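BF1531-like N-terminal domain-containing protein (Bacteroides fragilis, PDB 3SLR) is of unknown function but binds magnesium in a HAD-like phosphatase domain, and may hydrolyse ester bonds. Local coordinates at residues A[27-31]-A[82-88]; A[183-187]-A[197-202]; A[30-36]-A[194-198]; A[124-128]-A[154-159]. All blocks are in the same frame, centred on the assembly; numbering follows the deposited sequence.

Interaction 1: residues A[27-31]-A[82-88]; sequences LLGDT and IFHSTHK
This is a buried strand-to-strand contact at the C-terminal ends of two neighbouring parallel strands, 22-29 and 79-83, continuing into the loops that leave them; 467 Å² is buried. The register pairs L28 with I82 (CA-CA 5.1 Å) and G29 with F83 (4.4 Å). F83 N donates to L28 O at 2.8 Å (170°), and D30 N donates to F83 O at 3.1 Å (151°). L28 and I82 share one face of the sheet, with their CD1 atoms 3.9 Å apart, and helix 61-66 covers both; F83 (chi1 t) lies on the other face. G29 CA comes within 3.1 Å of F83 O in a CA-H...O contact.

Past the strands, D30 adopts a p rotamer that brings OD1 to S85 N and S85 OG, both donating at 3.0 Å. S85 is the N-cap of helix 86-94: its OG accepts from K88 N at 3.1 Å. One water joins D30 OD2 (2.7 Å) to S85 O (2.8 Å); a second lies 2.8 Å from D30 OD1, 2.6 Å from T31 OG1 and 3.0 Å from F83 O. The CG of K88 packs 3.5 Å from D30 O, while its NZ bridges to E195.

G29-D30-T31, where the first strand ends, probably corresponds in position to the Gly-Asp-Ser motif of SGNH hydrolases, consistent with an SGNH-like parallel alpha/beta domain.

Interaction 2: residues A[183-187]-A[197-202]; sequences NFMFD and ILSLDA
The hydroxyl of S199 donates to F184 O at 2.8 Å, and the backbone S199 N donates to M185 O at 2.9 Å (157°), so one residue satisfies two carbonyls at the end of helix 182-185. The p rotamer of S199 also lets OG accept from A202 N at 3.2 Å, an ST motif, with 200-202 at helical phi/psi values. The same M185 O receives a CA-H...O contact from L198 CA at 3.4 Å. D187 and L200 are linked by water, which donates to D187 OD2 and accepts from L200 N, both at 2.9 Å.

Helix 182-185 ends at M185; F186 leaves it with extended angles (-118/135). D187 then takes the N-cap position of helix 188-194, its OD1 accepting a weak hydrogen bond from V190 N. The contact thus ties the two ends of a short helical excursion together ahead of helix 203-217 in the FkbH N-terminal domain. The closest CA pairs are M185-A202 at 5.3 Å, and F186-L198 and D187-S199 at 5.1 Å each.

Selenomethionine M185 (chi1 to chi3 all m) curls its CE to 3.9 Å from A202 CB and 4.3 Å from L198 CD2. F186 CE1 lies 3.8 Å from I197 CD1. On the more exposed flank, F184 CZ packs 3.6 Å from D201 CB.

Interaction 3: residues A[30-36]-A[194-198]; sequences DTATQLL and TEIIL
T31, A32 and I196 bury the most surface here, each giving up 61 to 65 Å². A32 sits opposite I196 (CA-CA 4.9 Å). A32 N donates to E195 O at 2.9 Å (165°). A32 CB lies 3.5 Å from T194 O and 4.0 Å from I196 CG1. E195 has positive phi (70/11) as the chain leaves helix 188-194, and its carboxylate binds Y58 and K88. T31 (chi1 p) brings CB to 3.4 Å from E195 O and OG1 to 3.4 Å from I197 CG2. I196 (m, t) extends its CD1 to 3.6 Å from L35 CD1 in the first turn of helix 34-46, while L36 CD1 and L198 CD1 meet at 4.4 Å. A water joins T31 OG1 (2.7 Å), A32 O (2.7 Å) and I197 N (2.9 Å).

The loop after the first strand of the FkbH N-terminal domain thus meets the irregular linker between helices 188-194 and 203-217. A32 N, A32 O, E195 O and I197 N are satisfied directly or through the water, whereas the flank toward helix 34-46 is aliphatic.

Interaction 4: residues A[124-128]-A[154-159]; sequences IYYNY and LNYELM
Extended residues 124-126 end strand 122-126, and N127 (-79/-171) and Y128 (-116/107) carry the chain off the sheet beside residues 154-159 of helix 147-164, approaching them most closely at N127-N155 (CA-CA 6.4 Å). This strand and helix 147-164 are the first two elements of a beta-alpha-beta crossover that returns through strand 168-171, the next parallel strand of the SGNH-like domain.

The side-chain amide of N155 (chi1 m) pairs with both backbone polar atoms of Y128: Y128 N donates to N155 OD1 at 3.1 Å (157°), and N155 ND2 donates to Y128 O at 2.8 Å (150°). N127, whose OD1 accepts from A174 N, gives ND2 to a water at 3.0 Å that in turn donates to N155 O at 2.8 Å.

L158 CD1 packs against both tyrosine rings, 4.0 Å from Y125 CE1 and 3.7 Å from Y128 CE1. The two rings are joined through their hydroxyls, Y125 OH to Y128 OH at 2.6 Å. L154 takes a t, p rotamer that sets its CD2 over the face of the Y128 ring, 3.8 Å from the centroid and 27° off the normal, a CH-pi contact.

In the fold
All four contacts belong to the FkbH N-terminal domain, away from the magnesium site formed by D228, D230 and D336. Along the chain, interaction 1 closes before interaction 4 opens and 4 closes before 2 opens, while interaction 3 spans the series. Interactions 1 and 3 share D30 and T31, their centres 8 Å apart; interactions 2 and 3 share I197 and L198, with centres 11 Å apart. Interaction 4, on the neighbouring strand 122-126, is 12 Å from interaction 1 between centres and touches it through H84 and Y125; it is 20 Å from interactions 2 and 3. Residues 30-36 and 194-198 thus join the loop after strand 22-29 to the linker leading into helix 203-217.

Interaction 1: residues A[27-31]-A[82-88]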
# COMPACT_ATOMS: atom_id res chain seq x y z
N LEU A 27 8.32 -12.42 -12.94
CA LEU A 27 8.04 -11.03 -13.29
C LEU A 27 8.13 -10.87 -14.80
O LEU A 27 9.14 -11.22 -15.41
CB LEU A 27 9.05 -10.11 -12.61
CG LEU A 27 9.02 -8.64 -13.01
CD1 LEU A 27 7.70 -7.97 -12.59
CD2 LEU A 27 10.22 -7.92 -12.39
N LEU A 28 7.06 -10.36 -15.40
CA LEU A 28 7.00 -10.16 -16.84
C LEU A 28 6.46 -8.76 -17.13
O LEU A 28 5.39 -8.39 -16.64
CB LEU A 28 6.10 -11.21 -17.50
CG LEU A 28 6.34 -12.68 -17.15
CD1 LEU A 28 5.57 -13.06 -15.89
CD2 LEU A 28 5.92 -13.58 -18.29
N GLY A 29 7.18 -7.98 -17.93
CA GLY A 29 6.77 -6.62 -18.20
C GLY A 29 7.02 -6.19 -19.63
O GLY A 29 7.74 -6.87 -20.36
N ASP A 30 6.42 -5.07 -20.04
CA ASP A 30 6.64 -4.54 -21.39
C ASP A 30 7.59 -3.33 -21.40
O ASP A 30 7.75 -2.66 -22.43
CB ASP A 30 5.33 -4.26 -22.14
CG ASP A 30 4.42 -3.24 -21.42
OD1 ASP A 30 4.90 -2.43 -20.61
OD2 ASP A 30 3.21 -3.24 -21.71
N THR A 31 8.21 -3.07 -20.26
CA THR A 31 9.33 -2.13 -20.20
C THR A 31 10.51 -2.88 -19.56
O THR A 31 10.37 -4.04 -19.21
CB THR A 31 9.00 -0.84 -19.42
OG1 THR A 31 8.59 -1.15 -18.07
CG2 THR A 31 7.88 -0.07 -20.13
N ILE A 82 2.74 -9.19 -13.30
CA ILE A 82 2.68 -8.65 -14.66
C ILE A 82 2.74 -7.13 -14.59
O ILE A 82 1.96 -6.50 -13.87
CB ILE A 82 1.37 -9.04 -15.38
CG1 ILE A 82 1.12 -10.55 -15.31
CG2 ILE A 82 1.35 -8.50 -16.82
CD1 ILE A 82 2.09 -11.39 -16.12
N PHE A 83 3.66 -6.54 -15.36
CA PHE A 83 3.76 -5.09 -15.44
C PHE A 83 3.52 -4.64 -16.89
O PHE A 83 4.46 -4.55 -17.68
CB PHE A 83 5.14 -4.63 -14.97
CG PHE A 83 5.28 -3.14 -14.86
CD1 PHE A 83 4.17 -2.31 -14.93
CD2 PHE A 83 6.54 -2.57 -14.67
CE1 PHE A 83 4.30 -0.93 -14.82
CE2 PHE A 83 6.69 -1.20 -14.55
CZ PHE A 83 5.57 -0.37 -14.63
N HIS A 84 2.25 -4.41 -17.22
CA HIS A 84 1.87 -3.72 -18.45
C HIS A 84 1.83 -2.23 -18.14
O HIS A 84 1.05 -1.79 -17.29
CB HIS A 84 0.45 -4.14 -18.86
CG HIS A 84 0.39 -5.40 -19.67
ND1 HIS A 84 -0.61 -6.33 -19.50
CD2 HIS A 84 1.16 -5.85 -20.69
CE1 HIS A 84 -0.44 -7.32 -20.36
NE2 HIS A 84 0.62 -7.04 -21.10
N SER A 85 2.63 -1.43 -18.84
CA SER A 85 2.71 -0.01 -18.54
C SER A 85 1.68 0.80 -19.31
O SER A 85 1.32 0.47 -20.45
CB SER A 85 4.11 0.53 -18.86
OG SER A 85 4.36 0.46 -20.26
N THR A 86 1.21 1.88 -18.71
CA THR A 86 0.35 2.80 -19.44
C THR A 86 1.08 3.34 -20.66
O THR A 86 0.49 3.51 -21.73
CB THR A 86 -0.08 3.98 -18.56
OG1 THR A 86 -0.72 3.48 -17.39
CG2 THR A 86 -1.04 4.91 -19.32
N HIS A 87 2.37 3.61 -20.50
CA HIS A 87 3.17 4.19 -21.57
C HIS A 87 3.15 3.36 -22.85
O HIS A 87 3.02 3.90 -23.95
CB HIS A 87 4.61 4.40 -21.08
CG HIS A 87 5.38 5.37 -21.91
ND1 HIS A 87 5.54 6.69 -21.55
CD2 HIS A 87 5.99 5.24 -23.12
CE1 HIS A 87 6.24 7.32 -22.48
NE2 HIS A 87 6.53 6.46 -23.44
N LYS A 88 3.29 2.05 -22.70
CA LYS A 88 3.34 1.16 -23.86
C LYS A 88 1.94 0.95 -24.45
O LYS A 88 1.79 0.79 -25.66
CB LYS A 88 4.01 -0.17 -23.51
CG LYS A 88 5.50 -0.03 -23.17
CD LYS A 88 6.32 0.43 -24.39
CE LYS A 88 7.77 0.75 -24.00
NZ LYS A 88 8.62 1.05 -25.20
O HOH W 1 0.80 -2.02 -21.56
O HOH W 2 6.15 -2.16 -18.13

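Interaction 2: residues A[183-187]-A[197-202]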
# COMPACT_ATOMS: atom_id res chain seq x y z
N ASN A 183 5.18 13.14 -12.76
CA ASN A 183 6.39 13.97 -12.74
C ASN A 183 7.50 13.38 -11.85
O ASN A 183 8.68 13.57 -12.11
CB ASN A 183 6.08 15.41 -12.33
CG ASN A 183 5.40 16.21 -13.44
OD1 ASN A 183 5.36 15.78 -14.58
ND2 ASN A 183 4.88 17.38 -13.09
N PHE A 184 7.09 12.64 -10.82
CA PHE A 184 8.03 12.00 -9.89
C PHE A 184 8.25 10.52 -10.23
O PHE A 184 9.36 10.00 -10.09
CB PHE A 184 7.49 12.14 -8.46
CG PHE A 184 8.21 11.29 -7.45
CD1 PHE A 184 9.27 11.79 -6.72
CD2 PHE A 184 7.82 9.98 -7.23
CE1 PHE A 184 9.93 11.01 -5.78
CE2 PHE A 184 8.48 9.18 -6.30
CZ PHE A 184 9.53 9.71 -5.58
N MSE A 185 7.20 9.85 -10.69
CA MSE A 185 7.25 8.40 -10.90
C MSE A 185 8.00 8.01 -12.17
O MSE A 185 8.50 6.89 -12.28
CB MSE A 185 5.83 7.83 -10.97
CG MSE A 185 4.97 8.08 -9.74
SE MSE A 185 5.48 7.04 -8.19
CE MSE A 185 5.21 5.23 -8.87
N PHE A 186 8.03 8.92 -13.13
CA PHE A 186 8.58 8.67 -14.46
C PHE A 186 9.77 9.59 -14.72
O PHE A 186 9.71 10.78 -14.43
CB PHE A 186 7.47 8.88 -15.51
CG PHE A 186 7.94 8.87 -16.94
CD1 PHE A 186 8.43 7.70 -17.51
CD2 PHE A 186 7.84 10.01 -17.72
CE1 PHE A 186 8.85 7.68 -18.83
CE2 PHE A 186 8.25 9.99 -19.04
CZ PHE A 186 8.76 8.83 -19.60
N ASP A 187 10.85 9.02 -15.25
CA ASP A 187 12.06 9.78 -15.54
C ASP A 187 12.31 9.66 -17.04
O ASP A 187 12.83 8.64 -17.52
CB ASP A 187 13.22 9.20 -14.72
CG ASP A 187 14.51 10.01 -14.83
OD1 ASP A 187 14.73 10.69 -15.85
OD2 ASP A 187 15.33 9.93 -13.88
N ILE A 197 10.96 2.49 -16.94
CA ILE A 197 9.81 3.39 -16.91
C ILE A 197 9.56 3.98 -15.53
O ILE A 197 8.83 4.96 -15.39
CB ILE A 197 8.52 2.69 -17.42
CG1 ILE A 197 7.49 3.73 -17.91
CG2 ILE A 197 7.93 1.77 -16.37
CD1 ILE A 197 7.72 4.14 -19.34
N LEU A 198 10.16 3.39 -14.50
CA LEU A 198 10.03 3.92 -13.14
C LEU A 198 11.30 4.65 -12.73
O LEU A 198 12.41 4.19 -13.00
CB LEU A 198 9.74 2.79 -12.15
CG LEU A 198 8.40 2.08 -12.30
CD1 LEU A 198 8.37 0.80 -11.45
CD2 LEU A 198 7.26 3.00 -11.92
N SER A 199 11.15 5.78 -12.05
CA SER A 199 12.31 6.53 -11.57
C SER A 199 12.99 5.80 -10.41
O SER A 199 12.40 4.92 -9.77
CB SER A 199 11.90 7.93 -11.12
OG SER A 199 11.10 7.85 -9.95
N LEU A 200 14.23 6.17 -10.14
CA LEU A 200 15.01 5.53 -9.09
C LEU A 200 14.30 5.61 -7.74
O LEU A 200 14.35 4.66 -6.95
CB LEU A 200 16.40 6.18 -8.98
CG LEU A 200 17.34 5.63 -7.90
CD1 LEU A 200 17.52 4.13 -8.07
CD2 LEU A 200 18.69 6.34 -7.95
N ASP A 201 13.64 6.73 -7.49
CA ASP A 201 12.98 6.93 -6.21
C ASP A 201 11.61 6.28 -6.16
O ASP A 201 11.07 6.04 -5.08
CB ASP A 201 12.93 8.42 -5.87
CG ASP A 201 14.30 8.99 -5.59
OD1 ASP A 201 15.06 8.36 -4.83
OD2 ASP A 201 14.62 10.05 -6.16
N ALA A 202 11.05 5.98 -7.33
CA ALA A 202 9.78 5.28 -7.40
C ALA A 202 9.95 3.79 -7.19
O ALA A 202 9.04 3.12 -6.70
CB ALA A 202 9.10 5.55 -8.73
O HOH W 3 15.56 7.56 -12.28

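Interaction 3: residues A[30-36]-A[194-198]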
# COMPACT_ATOMS: atom_id res chain seq x y z
N ASP A 30 6.42 -5.07 -20.04
CA ASP A 30 6.64 -4.54 -21.39
C ASP A 30 7.59 -3.33 -21.40
O ASP A 30 7.75 -2.66 -22.43
CB ASP A 30 5.33 -4.26 -22.14
CG ASP A 30 4.42 -3.24 -21.42
OD1 ASP A 30 4.90 -2.43 -20.61
OD2 ASP A 30 3.21 -3.24 -21.71
N THR A 31 8.21 -3.07 -20.26
CA THR A 31 9.33 -2.13 -20.20
C THR A 31 10.51 -2.88 -19.56
O THR A 31 10.37 -4.04 -19.21
CB THR A 31 9.00 -0.84 -19.42
OG1 THR A 31 8.59 -1.15 -18.07
CG2 THR A 31 7.88 -0.07 -20.13
N ALA A 32 11.66 -2.23 -19.41
CA ALA A 32 12.82 -2.93 -18.85
C ALA A 32 12.63 -3.21 -17.36
O ALA A 32 12.40 -2.30 -16.57
CB ALA A 32 14.09 -2.14 -19.09
N THR A 33 12.74 -4.49 -16.98
CA THR A 33 12.36 -4.90 -15.62
C THR A 33 13.52 -5.27 -14.69
O THR A 33 13.30 -5.70 -13.56
CB THR A 33 11.35 -6.09 -15.64
OG1 THR A 33 11.85 -7.14 -16.47
CG2 THR A 33 10.00 -5.65 -16.16
N GLN A 34 14.76 -5.08 -15.14
CA GLN A 34 15.90 -5.59 -14.35
C GLN A 34 16.04 -4.94 -12.97
O GLN A 34 16.31 -5.63 -12.00
CB GLN A 34 17.22 -5.51 -15.13
CG GLN A 34 17.22 -6.30 -16.42
CD GLN A 34 16.70 -5.50 -17.62
OE1 GLN A 34 16.19 -4.39 -17.47
NE2 GLN A 34 16.86 -6.07 -18.81
N LEU A 35 15.86 -3.62 -12.88
CA LEU A 35 15.97 -2.96 -11.59
C LEU A 35 14.76 -3.29 -10.71
O LEU A 35 14.89 -3.46 -9.50
CB LEU A 35 16.11 -1.45 -11.76
CG LEU A 35 17.38 -1.00 -12.48
CD1 LEU A 35 17.53 0.51 -12.36
CD2 LEU A 35 18.59 -1.71 -11.93
N LEU A 36 13.59 -3.37 -11.33
CA LEU A 36 12.38 -3.72 -10.58
C LEU A 36 12.51 -5.13 -10.00
O LEU A 36 12.10 -5.39 -8.87
CB LEU A 36 11.14 -3.62 -11.47
CG LEU A 36 9.78 -3.95 -10.85
CD1 LEU A 36 9.48 -3.07 -9.65
CD2 LEU A 36 8.68 -3.83 -11.90
N THR A 194 17.18 3.71 -21.56
CA THR A 194 17.25 2.40 -20.91
C THR A 194 15.97 1.58 -20.97
O THR A 194 15.99 0.39 -20.64
CB THR A 194 17.64 2.52 -19.43
OG1 THR A 194 16.56 3.10 -18.69
CG2 THR A 194 18.90 3.37 -19.27
N GLU A 195 14.87 2.21 -21.37
CA GLU A 195 13.56 1.56 -21.37
C GLU A 195 13.04 1.30 -19.94
O GLU A 195 12.04 0.61 -19.75
CB GLU A 195 13.59 0.26 -22.18
CG GLU A 195 13.25 0.43 -23.64
CD GLU A 195 11.78 0.74 -23.85
OE1 GLU A 195 10.94 -0.00 -23.31
OE2 GLU A 195 11.47 1.72 -24.55
N ILE A 196 13.70 1.88 -18.95
CA ILE A 196 13.20 1.80 -17.58
C ILE A 196 12.16 2.89 -17.35
O ILE A 196 12.44 4.07 -17.56
CB ILE A 196 14.34 1.94 -16.55
CG1 ILE A 196 15.39 0.85 -16.77
CG2 ILE A 196 13.79 1.88 -15.12
CD1 ILE A 196 16.57 0.94 -15.82
N ILE A 197 10.96 2.49 -16.94
CA ILE A 197 9.81 3.39 -16.91
C ILE A 197 9.56 3.98 -15.53
O ILE A 197 8.83 4.96 -15.39
CB ILE A 197 8.52 2.69 -17.42
CG1 ILE A 197 7.49 3.73 -17.91
CG2 ILE A 197 7.93 1.77 -16.37
CD1 ILE A 197 7.72 4.14 -19.34
N LEU A 198 10.16 3.39 -14.50
CA LEU A 198 10.03 3.92 -13.14
C LEU A 198 11.30 4.65 -12.73
O LEU A 198 12.41 4.19 -13.00
CB LEU A 198 9.74 2.79 -12.15
CG LEU A 198 8.40 2.08 -12.30
CD1 LEU A 198 8.37 0.80 -11.45
CD2 LEU A 198 7.26 3.00 -11.92
O HOH W 4 10.54 -0.37 -16.41

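Interaction 4: residues A[124-128]-A[154-159]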
# COMPACT_ATOMS: atom_id res chain seq x y z
N ILE A 124 -0.24 -11.01 -9.53
CA ILE A 124 -0.26 -9.62 -9.08
C ILE A 124 -0.09 -8.73 -10.31
O ILE A 124 0.88 -8.86 -11.06
CB ILE A 124 0.85 -9.34 -8.05
CG1 ILE A 124 0.67 -10.23 -6.82
CG2 ILE A 124 0.81 -7.87 -7.64
CD1 ILE A 124 1.85 -10.21 -5.89
N TYR A 125 -1.05 -7.83 -10.51
CA TYR A 125 -1.15 -7.10 -11.77
C TYR A 125 -1.21 -5.61 -11.48
O TYR A 125 -2.12 -5.14 -10.78
CB TYR A 125 -2.41 -7.55 -12.52
CG TYR A 125 -2.50 -7.06 -13.95
CD1 TYR A 125 -3.00 -5.81 -14.24
CD2 TYR A 125 -2.08 -7.85 -15.01
CE1 TYR A 125 -3.08 -5.34 -15.55
CE2 TYR A 125 -2.15 -7.41 -16.33
CZ TYR A 125 -2.64 -6.15 -16.59
OH TYR A 125 -2.72 -5.70 -17.88
N TYR A 126 -0.22 -4.86 -11.97
CA TYR A 126 -0.22 -3.40 -11.80
C TYR A 126 -1.29 -2.77 -12.67
O TYR A 126 -1.32 -3.02 -13.87
CB TYR A 126 1.14 -2.78 -12.16
CG TYR A 126 2.28 -3.30 -11.32
CD1 TYR A 126 3.25 -4.13 -11.87
CD2 TYR A 126 2.39 -2.98 -9.96
CE1 TYR A 126 4.30 -4.62 -11.10
CE2 TYR A 126 3.43 -3.48 -9.19
CZ TYR A 126 4.38 -4.29 -9.76
OH TYR A 126 5.43 -4.79 -8.99
N ASN A 127 -2.19 -1.98 -12.08
CA ASN A 127 -3.14 -1.24 -12.89
C ASN A 127 -2.49 -0.01 -13.49
O ASN A 127 -1.26 0.16 -13.41
CB ASN A 127 -4.45 -0.92 -12.13
CG ASN A 127 -4.23 -0.01 -10.93
OD1 ASN A 127 -3.10 0.41 -10.64
ND2 ASN A 127 -5.33 0.31 -10.23
N TYR A 128 -3.29 0.86 -14.10
CA TYR A 128 -2.77 1.85 -15.05
C TYR A 128 -2.94 3.31 -14.61
O TYR A 128 -4.05 3.85 -14.66
CB TYR A 128 -3.46 1.66 -16.41
CG TYR A 128 -3.25 0.31 -17.06
CD1 TYR A 128 -4.10 -0.76 -16.80
CD2 TYR A 128 -2.21 0.11 -17.96
CE1 TYR A 128 -3.90 -2.01 -17.41
CE2 TYR A 128 -2.02 -1.10 -18.59
CZ TYR A 128 -2.86 -2.16 -18.31
OH TYR A 128 -2.64 -3.37 -18.93
N LEU A 154 -10.85 0.46 -18.69
CA LEU A 154 -9.94 -0.63 -18.34
C LEU A 154 -9.72 -0.76 -16.83
O LEU A 154 -9.81 -1.86 -16.28
CB LEU A 154 -8.60 -0.46 -19.07
CG LEU A 154 -7.46 -1.45 -18.82
CD1 LEU A 154 -7.90 -2.88 -19.11
CD2 LEU A 154 -6.26 -1.07 -19.67
N ASN A 155 -9.42 0.34 -16.15
CA ASN A 155 -9.12 0.26 -14.72
C ASN A 155 -10.33 -0.17 -13.91
O ASN A 155 -10.21 -0.91 -12.92
CB ASN A 155 -8.57 1.58 -14.19
CG ASN A 155 -7.09 1.73 -14.44
OD1 ASN A 155 -6.34 0.77 -14.30
ND2 ASN A 155 -6.66 2.92 -14.85
N TYR A 156 -11.51 0.28 -14.34
CA TYR A 156 -12.75 -0.11 -13.69
C TYR A 156 -13.00 -1.61 -13.84
O TYR A 156 -13.23 -2.31 -12.86
CB TYR A 156 -13.94 0.69 -14.24
CG TYR A 156 -15.29 0.20 -13.75
CD1 TYR A 156 -15.63 0.26 -12.40
CD2 TYR A 156 -16.22 -0.32 -14.64
CE1 TYR A 156 -16.87 -0.19 -11.95
CE2 TYR A 156 -17.45 -0.77 -14.20
CZ TYR A 156 -17.77 -0.71 -12.86
OH TYR A 156 -18.99 -1.16 -12.45
N GLU A 157 -12.92 -2.11 -15.07
CA GLU A 157 -13.17 -3.53 -15.31
C GLU A 157 -12.10 -4.43 -14.69
O GLU A 157 -12.39 -5.56 -14.30
CB GLU A 157 -13.30 -3.82 -16.81
CG GLU A 157 -14.52 -3.15 -17.45
CD GLU A 157 -15.85 -3.59 -16.84
OE1 GLU A 157 -15.88 -4.57 -16.06
OE2 GLU A 157 -16.87 -2.94 -17.14
N LEU A 158 -10.86 -3.95 -14.59
CA LEU A 158 -9.82 -4.70 -13.90
C LEU A 158 -10.23 -4.95 -12.46
O LEU A 158 -9.97 -6.02 -11.91
CB LEU A 158 -8.49 -3.95 -13.92
CG LEU A 158 -7.61 -4.11 -15.15
CD1 LEU A 158 -6.43 -3.15 -15.03
CD2 LEU A 158 -7.14 -5.56 -15.28
N MSE A 159 -10.86 -3.97 -11.83
CA MSE A 159 -11.29 -4.19 -10.45
C MSE A 159 -12.37 -5.26 -10.37
O MSE A 159 -12.39 -6.09 -9.45
CB MSE A 159 -11.74 -2.87 -9.82
CG MSE A 159 -10.61 -1.88 -9.73
SE MSE A 159 -11.05 -0.36 -8.57
CE MSE A 159 -9.43 0.71 -8.91
O HOH W 5 -7.74 -0.70 -11.71